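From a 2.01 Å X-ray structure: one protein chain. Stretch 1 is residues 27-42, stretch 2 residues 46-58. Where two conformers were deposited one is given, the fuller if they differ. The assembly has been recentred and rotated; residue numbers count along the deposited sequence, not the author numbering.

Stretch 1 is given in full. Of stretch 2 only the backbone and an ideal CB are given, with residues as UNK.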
# COMPACT_ATOMS: atom_id res chain seq x y z
N ASN A 27 -16.09 -12.30 -5.40
CA ASN A 27 -16.83 -12.77 -6.59
C ASN A 27 -18.29 -12.28 -6.58
O ASN A 27 -19.23 -13.06 -6.77
CB ASN A 27 -16.73 -14.31 -6.69
CG ASN A 27 -17.14 -14.85 -8.07
OD1 ASN A 27 -17.75 -15.92 -8.15
ND2 ASN A 27 -16.80 -14.13 -9.14
N SER A 28 -18.48 -10.99 -6.34
CA SER A 28 -19.82 -10.42 -6.29
C SER A 28 -20.25 -10.10 -7.71
O SER A 28 -19.41 -9.90 -8.58
CB SER A 28 -19.84 -9.16 -5.44
OG SER A 28 -19.70 -8.01 -6.25
N ASN A 29 -21.56 -10.05 -7.95
CA ASN A 29 -22.07 -9.60 -9.25
C ASN A 29 -22.60 -8.16 -9.24
O ASN A 29 -23.26 -7.74 -10.19
CB ASN A 29 -23.16 -10.56 -9.74
CG ASN A 29 -24.20 -10.83 -8.70
OD1 ASN A 29 -24.66 -9.91 -7.99
ND2 ASN A 29 -24.60 -12.10 -8.57
N ASN A 30 -22.29 -7.40 -8.20
CA ASN A 30 -22.62 -5.98 -8.20
C ASN A 30 -21.87 -5.27 -9.32
O ASN A 30 -20.74 -5.65 -9.64
CB ASN A 30 -22.24 -5.32 -6.88
CG ASN A 30 -22.98 -5.90 -5.71
OD1 ASN A 30 -24.18 -6.14 -5.78
ND2 ASN A 30 -22.26 -6.12 -4.61
N LYS A 31 -22.50 -4.25 -9.91
CA LYS A 31 -21.84 -3.41 -10.90
C LYS A 31 -20.65 -2.72 -10.23
O LYS A 31 -20.75 -2.25 -9.10
CB LYS A 31 -22.80 -2.38 -11.50
CG LYS A 31 -22.18 -1.45 -12.56
CD LYS A 31 -21.97 -2.16 -13.90
CE LYS A 31 -21.25 -1.28 -14.91
NZ LYS A 31 -19.89 -0.89 -14.45
N LYS A 32 -19.52 -2.69 -10.93
CA LYS A 32 -18.31 -2.07 -10.39
C LYS A 32 -17.82 -0.95 -11.30
O LYS A 32 -17.79 -1.11 -12.53
CB LYS A 32 -17.21 -3.12 -10.20
CG LYS A 32 -17.61 -4.23 -9.23
CD LYS A 32 -16.60 -5.36 -9.21
CE LYS A 32 -17.14 -6.56 -8.43
NZ LYS A 32 -18.30 -7.23 -9.11
N LEU A 33 -17.48 0.19 -10.70
CA LEU A 33 -16.90 1.33 -11.40
C LEU A 33 -15.47 1.52 -10.91
O LEU A 33 -15.24 1.70 -9.71
CB LEU A 33 -17.73 2.60 -11.15
CG LEU A 33 -19.25 2.48 -11.36
CD1 LEU A 33 -19.93 3.79 -11.02
CD2 LEU A 33 -19.58 2.07 -12.79
N ILE A 34 -14.51 1.46 -11.83
CA ILE A 34 -13.10 1.33 -11.47
C ILE A 34 -12.24 2.44 -12.11
O ILE A 34 -12.36 2.72 -13.31
CB ILE A 34 -12.54 -0.06 -11.88
CG1 ILE A 34 -13.36 -1.20 -11.25
CG2 ILE A 34 -11.08 -0.19 -11.50
CD1 ILE A 34 -12.99 -2.58 -11.79
N SER A 35 -11.38 3.06 -11.30
CA SER A 35 -10.42 4.02 -11.82
C SER A 35 -9.11 3.91 -11.05
O SER A 35 -8.97 4.47 -9.96
CB SER A 35 -10.98 5.44 -11.73
OG SER A 35 -10.10 6.34 -12.39
N TRP A 36 -8.17 3.17 -11.63
CA TRP A 36 -6.86 2.92 -11.04
C TRP A 36 -5.80 3.58 -11.91
O TRP A 36 -5.61 3.19 -13.06
CB TRP A 36 -6.58 1.40 -10.96
CG TRP A 36 -7.48 0.59 -10.00
CD1 TRP A 36 -7.92 0.96 -8.76
CD2 TRP A 36 -7.97 -0.74 -10.21
NE1 TRP A 36 -8.67 -0.05 -8.19
CE2 TRP A 36 -8.71 -1.11 -9.06
CE3 TRP A 36 -7.85 -1.67 -11.27
CZ2 TRP A 36 -9.35 -2.35 -8.94
CZ3 TRP A 36 -8.47 -2.91 -11.14
CH2 TRP A 36 -9.22 -3.23 -9.98
N SER A 37 -5.09 4.56 -11.35
CA SER A 37 -4.07 5.31 -12.09
C SER A 37 -2.98 4.43 -12.71
O SER A 37 -2.58 4.63 -13.85
CB SER A 37 -3.43 6.39 -11.20
OG SER A 37 -4.40 7.33 -10.76
N ARG A 38 -2.51 3.44 -11.95
CA ARG A 38 -1.35 2.64 -12.36
C ARG A 38 -1.76 1.35 -13.08
O ARG A 38 -0.91 0.61 -13.59
CB ARG A 38 -0.46 2.31 -11.15
CG ARG A 38 0.16 3.52 -10.45
CD ARG A 38 1.50 3.91 -11.06
NE ARG A 38 2.50 2.85 -10.87
CZ ARG A 38 3.38 2.82 -9.87
NH1 ARG A 38 3.41 3.79 -8.96
NH2 ARG A 38 4.23 1.80 -9.78
N TYR A 39 -3.06 1.08 -13.12
CA TYR A 39 -3.57 -0.14 -13.73
C TYR A 39 -4.78 0.09 -14.64
O TYR A 39 -5.89 -0.30 -14.29
CB TYR A 39 -3.92 -1.17 -12.63
CG TYR A 39 -2.71 -1.89 -12.11
CD1 TYR A 39 -2.20 -2.99 -12.79
CD2 TYR A 39 -2.06 -1.46 -10.95
CE1 TYR A 39 -1.08 -3.65 -12.33
CE2 TYR A 39 -0.93 -2.13 -10.49
CZ TYR A 39 -0.45 -3.22 -11.19
OH TYR A 39 0.66 -3.89 -10.75
N PRO A 40 -4.57 0.72 -15.81
CA PRO A 40 -5.68 0.81 -16.76
C PRO A 40 -6.08 -0.56 -17.32
O PRO A 40 -5.22 -1.32 -17.79
CB PRO A 40 -5.16 1.75 -17.86
CG PRO A 40 -3.67 1.65 -17.78
CD PRO A 40 -3.35 1.40 -16.32
N ILE A 41 -7.37 -0.88 -17.23
CA ILE A 41 -7.89 -2.17 -17.66
C ILE A 41 -8.67 -1.96 -18.96
O ILE A 41 -9.75 -1.35 -18.96
CB ILE A 41 -8.84 -2.84 -16.59
CG1 ILE A 41 -8.23 -2.84 -15.16
CG2 ILE A 41 -9.25 -4.26 -17.02
CD1 ILE A 41 -6.88 -3.55 -15.01
N ASN A 42 -8.10 -2.46 -20.06
CA ASN A 42 -8.74 -2.43 -21.38
C ASN A 42 -9.26 -3.80 -21.78
O ASN A 42 -9.86 -3.96 -22.85
CB ASN A 42 -7.75 -1.93 -22.45
CG ASN A 42 -6.88 -0.78 -21.96
OD1 ASN A 42 -5.68 -0.97 -21.71
ND2 ASN A 42 -7.46 0.41 -21.83
N UNK A 46 -12.13 -9.64 -19.17
CA UNK A 46 -11.85 -9.49 -17.74
C UNK A 46 -12.92 -8.61 -17.09
O UNK A 46 -13.52 -9.01 -16.11
CB UNK A 46 -10.46 -8.89 -17.52
N UNK A 47 -13.16 -7.43 -17.66
CA UNK A 47 -14.13 -6.49 -17.09
C UNK A 47 -15.54 -7.09 -17.03
O UNK A 47 -16.24 -6.95 -16.03
CB UNK A 47 -14.15 -5.20 -17.91
N UNK A 48 -15.94 -7.80 -18.08
CA UNK A 48 -17.25 -8.45 -18.10
C UNK A 48 -17.40 -9.56 -17.05
O UNK A 48 -18.48 -9.78 -16.51
CB UNK A 48 -17.51 -9.03 -19.49
N UNK A 49 -16.29 -10.25 -16.76
CA UNK A 49 -16.29 -11.30 -15.74
C UNK A 49 -16.48 -10.75 -14.31
O UNK A 49 -16.89 -11.49 -13.42
CB UNK A 49 -14.98 -12.08 -15.82
N UNK A 50 -16.19 -9.47 -14.10
CA UNK A 50 -16.44 -8.84 -12.79
C UNK A 50 -17.60 -7.83 -12.80
O UNK A 50 -17.92 -7.21 -11.78
CB UNK A 50 -15.17 -8.13 -12.31
N UNK A 51 -18.25 -7.68 -13.96
CA UNK A 51 -19.32 -6.69 -14.15
C UNK A 51 -18.81 -5.26 -13.92
O UNK A 51 -19.46 -4.43 -13.27
CB UNK A 51 -20.49 -6.99 -13.20
N UNK A 52 -17.63 -4.98 -14.48
CA UNK A 52 -16.99 -3.70 -14.24
C UNK A 52 -16.93 -2.81 -15.45
O UNK A 52 -16.99 -3.28 -16.60
CB UNK A 52 -15.57 -3.92 -13.71
N UNK A 53 -16.82 -1.51 -15.18
CA UNK A 53 -16.44 -0.50 -16.17
C UNK A 53 -15.20 0.22 -15.64
O UNK A 53 -15.10 0.52 -14.45
CB UNK A 53 -17.58 0.48 -16.44
N UNK A 54 -14.26 0.49 -16.55
CA UNK A 54 -13.06 1.24 -16.22
C UNK A 54 -13.15 2.66 -16.74
O UNK A 54 -13.62 2.91 -17.86
CB UNK A 54 -11.82 0.55 -16.79
N UNK A 55 -12.68 3.59 -15.92
CA UNK A 55 -12.68 5.02 -16.22
C UNK A 55 -11.26 5.53 -16.07
O UNK A 55 -10.58 5.21 -15.10
CB UNK A 55 -13.64 5.79 -15.31
N UNK A 56 -10.80 6.30 -17.06
CA UNK A 56 -9.44 6.82 -17.07
C UNK A 56 -9.23 7.90 -16.02
O UNK A 56 -8.09 8.13 -15.60
CB UNK A 56 -9.10 7.37 -18.46
N UNK A 57 -10.30 8.56 -15.60
CA UNK A 57 -10.20 9.57 -14.55
C UNK A 57 -11.43 9.66 -13.64
O UNK A 57 -12.51 9.16 -13.98
CB UNK A 57 -9.95 10.94 -15.19
N UNK A 58 -11.24 10.31 -12.50
CA UNK A 58 -12.28 10.49 -11.49
C UNK A 58 -13.54 11.24 -11.98
O UNK A 58 -14.66 10.79 -11.72
CB UNK A 58 -11.68 11.24 -10.30

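Position 46 is helical (phi/psi -57/-52), and its CA-to-CB bond points toward stretch 1, the ideal CB lying 4.8 Å from Ile 41 CG2. A medium or large apolar side chain suits it. The residue is Leu 46, whose CD2 reaches Ile 41 CG2 at 3.7 Å. Position 47 also points toward stretch 1, its ideal CB 5.1 Å from the same Ile 41 CG2, so a branched or longer apolar group would fit. Leu 47 packs its CG 3.7 Å from Ile 41 CG2, while its CD2 comes within 4.4 Å of Ile 34 CD1.

Positions 48 and 49 offer no evidence from stretch 1, with nothing of it within 5.5 Å of either ideal CB; polar residues are as plausible as any. They are Glu 48, which makes no contact, and Ser 49, whose OG donates to Leu 46 O at 2.6 Å.

At position 50 the bond runs sideways and the ideal CB sits 4.4 Å from Lys 32 CD, with Ile 34 CD1 further along. Aliphatic residues suit this surface. Ile 50 places its CD1 3.6 Å from Ile 34 CD1. Its carbonyl serves any side chain equally: Lys 32 NZ donates to Ile 50 O at 2.7 Å.

Position 51 has positive phi (61/44) just after the helix, which favors Gly, Asn or Asp. The ideal CB is 3.8 Å from Asn 30 O and 4.2 Å from Asn 29 O; Asn 30 O already accepts from Lys 32 NZ, so it is Asn 29 O that invites a donor and weighs against Asp. Asn 51 suits the positive phi and its ND2 donates to Asn 29 O at 3.0 Å; separately, and whatever the side chain, its backbone O accepts from Lys 32 N at 2.9 Å.

Position 52 pairs in parallel with Lys 32, their CA atoms 4.4 Å apart. An ideal CB would be only 3.5 Å from Ile 34 CD1, which is tight and argues for Gly, or Ala at a squeeze. Gly 52 leaves that space to Ile 34, and its CA lies 3.2 Å from Lys 32 O in a CA-H...O contact.

Position 53 presents its ideal CB 3.3 Å from Lys 31 NZ, inviting a small acceptor such as Ser, Thr or Asp. In Ser 53, OG accepts from Lys 31 NZ at 2.8 Å. Its backbone bridges the strands, with Ser 53 N donating to Lys 32 O (2.9 Å) and Ser 53 O accepting from Ile 34 N (2.8 Å).

Position 54 pairs with Ile 34 and has its ideal CB 3.5 Å from Ile 41 O; the neighboring loop and strand suit a large apolar or aromatic group. Phe 54 lies with Ile 41 N over one face and Ile 34 O over the opposite face, and its CZ is 3.3 Å from Pro 40 CA.

Position 55, directed sideways with its ideal CB 4.5 Å from Ser 35 CB, could take several apolar groups reaching Leu 33. Phe 55 brings CE2 to 3.8 Å from Leu 33 CD2; its N donates to Ile 34 O at 2.8 Å.

Positions 56 and 58 have nothing of stretch 1 within 5.5 Å of the ideal CB, so many polar or charged groups would do. Lys 56 points away; Arg 58 starts sideways and its end leads away from stretch 1. At 57 the ideal CB is 5.4 Å from Ser 35 OG and a helix follows, which suits Asn, Asp, Ser or Thr; Asn 57 caps that helix.

Stretch 2 (46-58) LLESINGSFFKNR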
# COMPACT_ATOMS: atom_id res chain seq x y z
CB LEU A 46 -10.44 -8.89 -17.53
CG LEU A 46 -9.89 -8.67 -16.11
CD1 LEU A 46 -9.64 -9.98 -15.39
CD2 LEU A 46 -8.61 -7.86 -16.20
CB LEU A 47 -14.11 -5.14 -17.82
CG LEU A 47 -12.89 -4.23 -17.55
CD1 LEU A 47 -12.83 -3.03 -18.51
CD2 LEU A 47 -12.82 -3.75 -16.08
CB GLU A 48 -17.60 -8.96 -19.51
CG GLU A 48 -18.16 -7.87 -20.43
CD GLU A 48 -18.16 -8.26 -21.91
OE1 GLU A 48 -18.21 -7.33 -22.76
OE2 GLU A 48 -18.09 -9.48 -22.24
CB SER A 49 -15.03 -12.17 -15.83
OG SER A 49 -13.88 -11.47 -15.38
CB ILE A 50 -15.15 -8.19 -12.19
CG1 ILE A 50 -14.66 -7.01 -13.05
CG2 ILE A 50 -14.05 -9.26 -12.02
CD1 ILE A 50 -13.62 -6.12 -12.34
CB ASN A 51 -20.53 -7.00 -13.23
CG ASN A 51 -21.80 -6.30 -13.68
OD1 ASN A 51 -21.88 -5.76 -14.79
ND2 ASN A 51 -22.81 -6.31 -12.81
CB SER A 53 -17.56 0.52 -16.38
OG SER A 53 -18.72 -0.10 -16.90
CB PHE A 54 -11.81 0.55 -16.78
CG PHE A 54 -10.53 1.10 -16.22
CD1 PHE A 54 -10.06 0.65 -14.99
CD2 PHE A 54 -9.82 2.10 -16.89
CE1 PHE A 54 -8.90 1.18 -14.43
CE2 PHE A 54 -8.65 2.63 -16.35
CZ PHE A 54 -8.19 2.17 -15.12
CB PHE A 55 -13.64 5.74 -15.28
CG PHE A 55 -15.05 5.26 -15.39
CD1 PHE A 55 -15.91 5.81 -16.32
CD2 PHE A 55 -15.50 4.21 -14.59
CE1 PHE A 55 -17.22 5.34 -16.44
CE2 PHE A 55 -16.78 3.74 -14.71
CZ PHE A 55 -17.65 4.30 -15.63
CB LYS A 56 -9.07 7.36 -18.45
CG LYS A 56 -8.83 6.29 -19.51
CD LYS A 56 -9.08 6.87 -20.89
CE LYS A 56 -8.77 5.87 -21.99
NZ LYS A 56 -7.32 5.86 -22.31
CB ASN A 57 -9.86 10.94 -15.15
CG ASN A 57 -10.86 11.39 -16.20
OD1 ASN A 57 -12.06 11.45 -15.94
ND2 ASN A 57 -10.36 11.70 -17.39
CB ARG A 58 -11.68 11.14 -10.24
CG ARG A 58 -12.47 10.91 -8.95
CD ARG A 58 -11.91 11.77 -7.80
NE ARG A 58 -12.12 13.20 -8.03
CZ ARG A 58 -11.47 14.19 -7.40
NH1 ARG A 58 -11.77 15.45 -7.69
NH2 ARG A 58 -10.54 13.93 -6.49
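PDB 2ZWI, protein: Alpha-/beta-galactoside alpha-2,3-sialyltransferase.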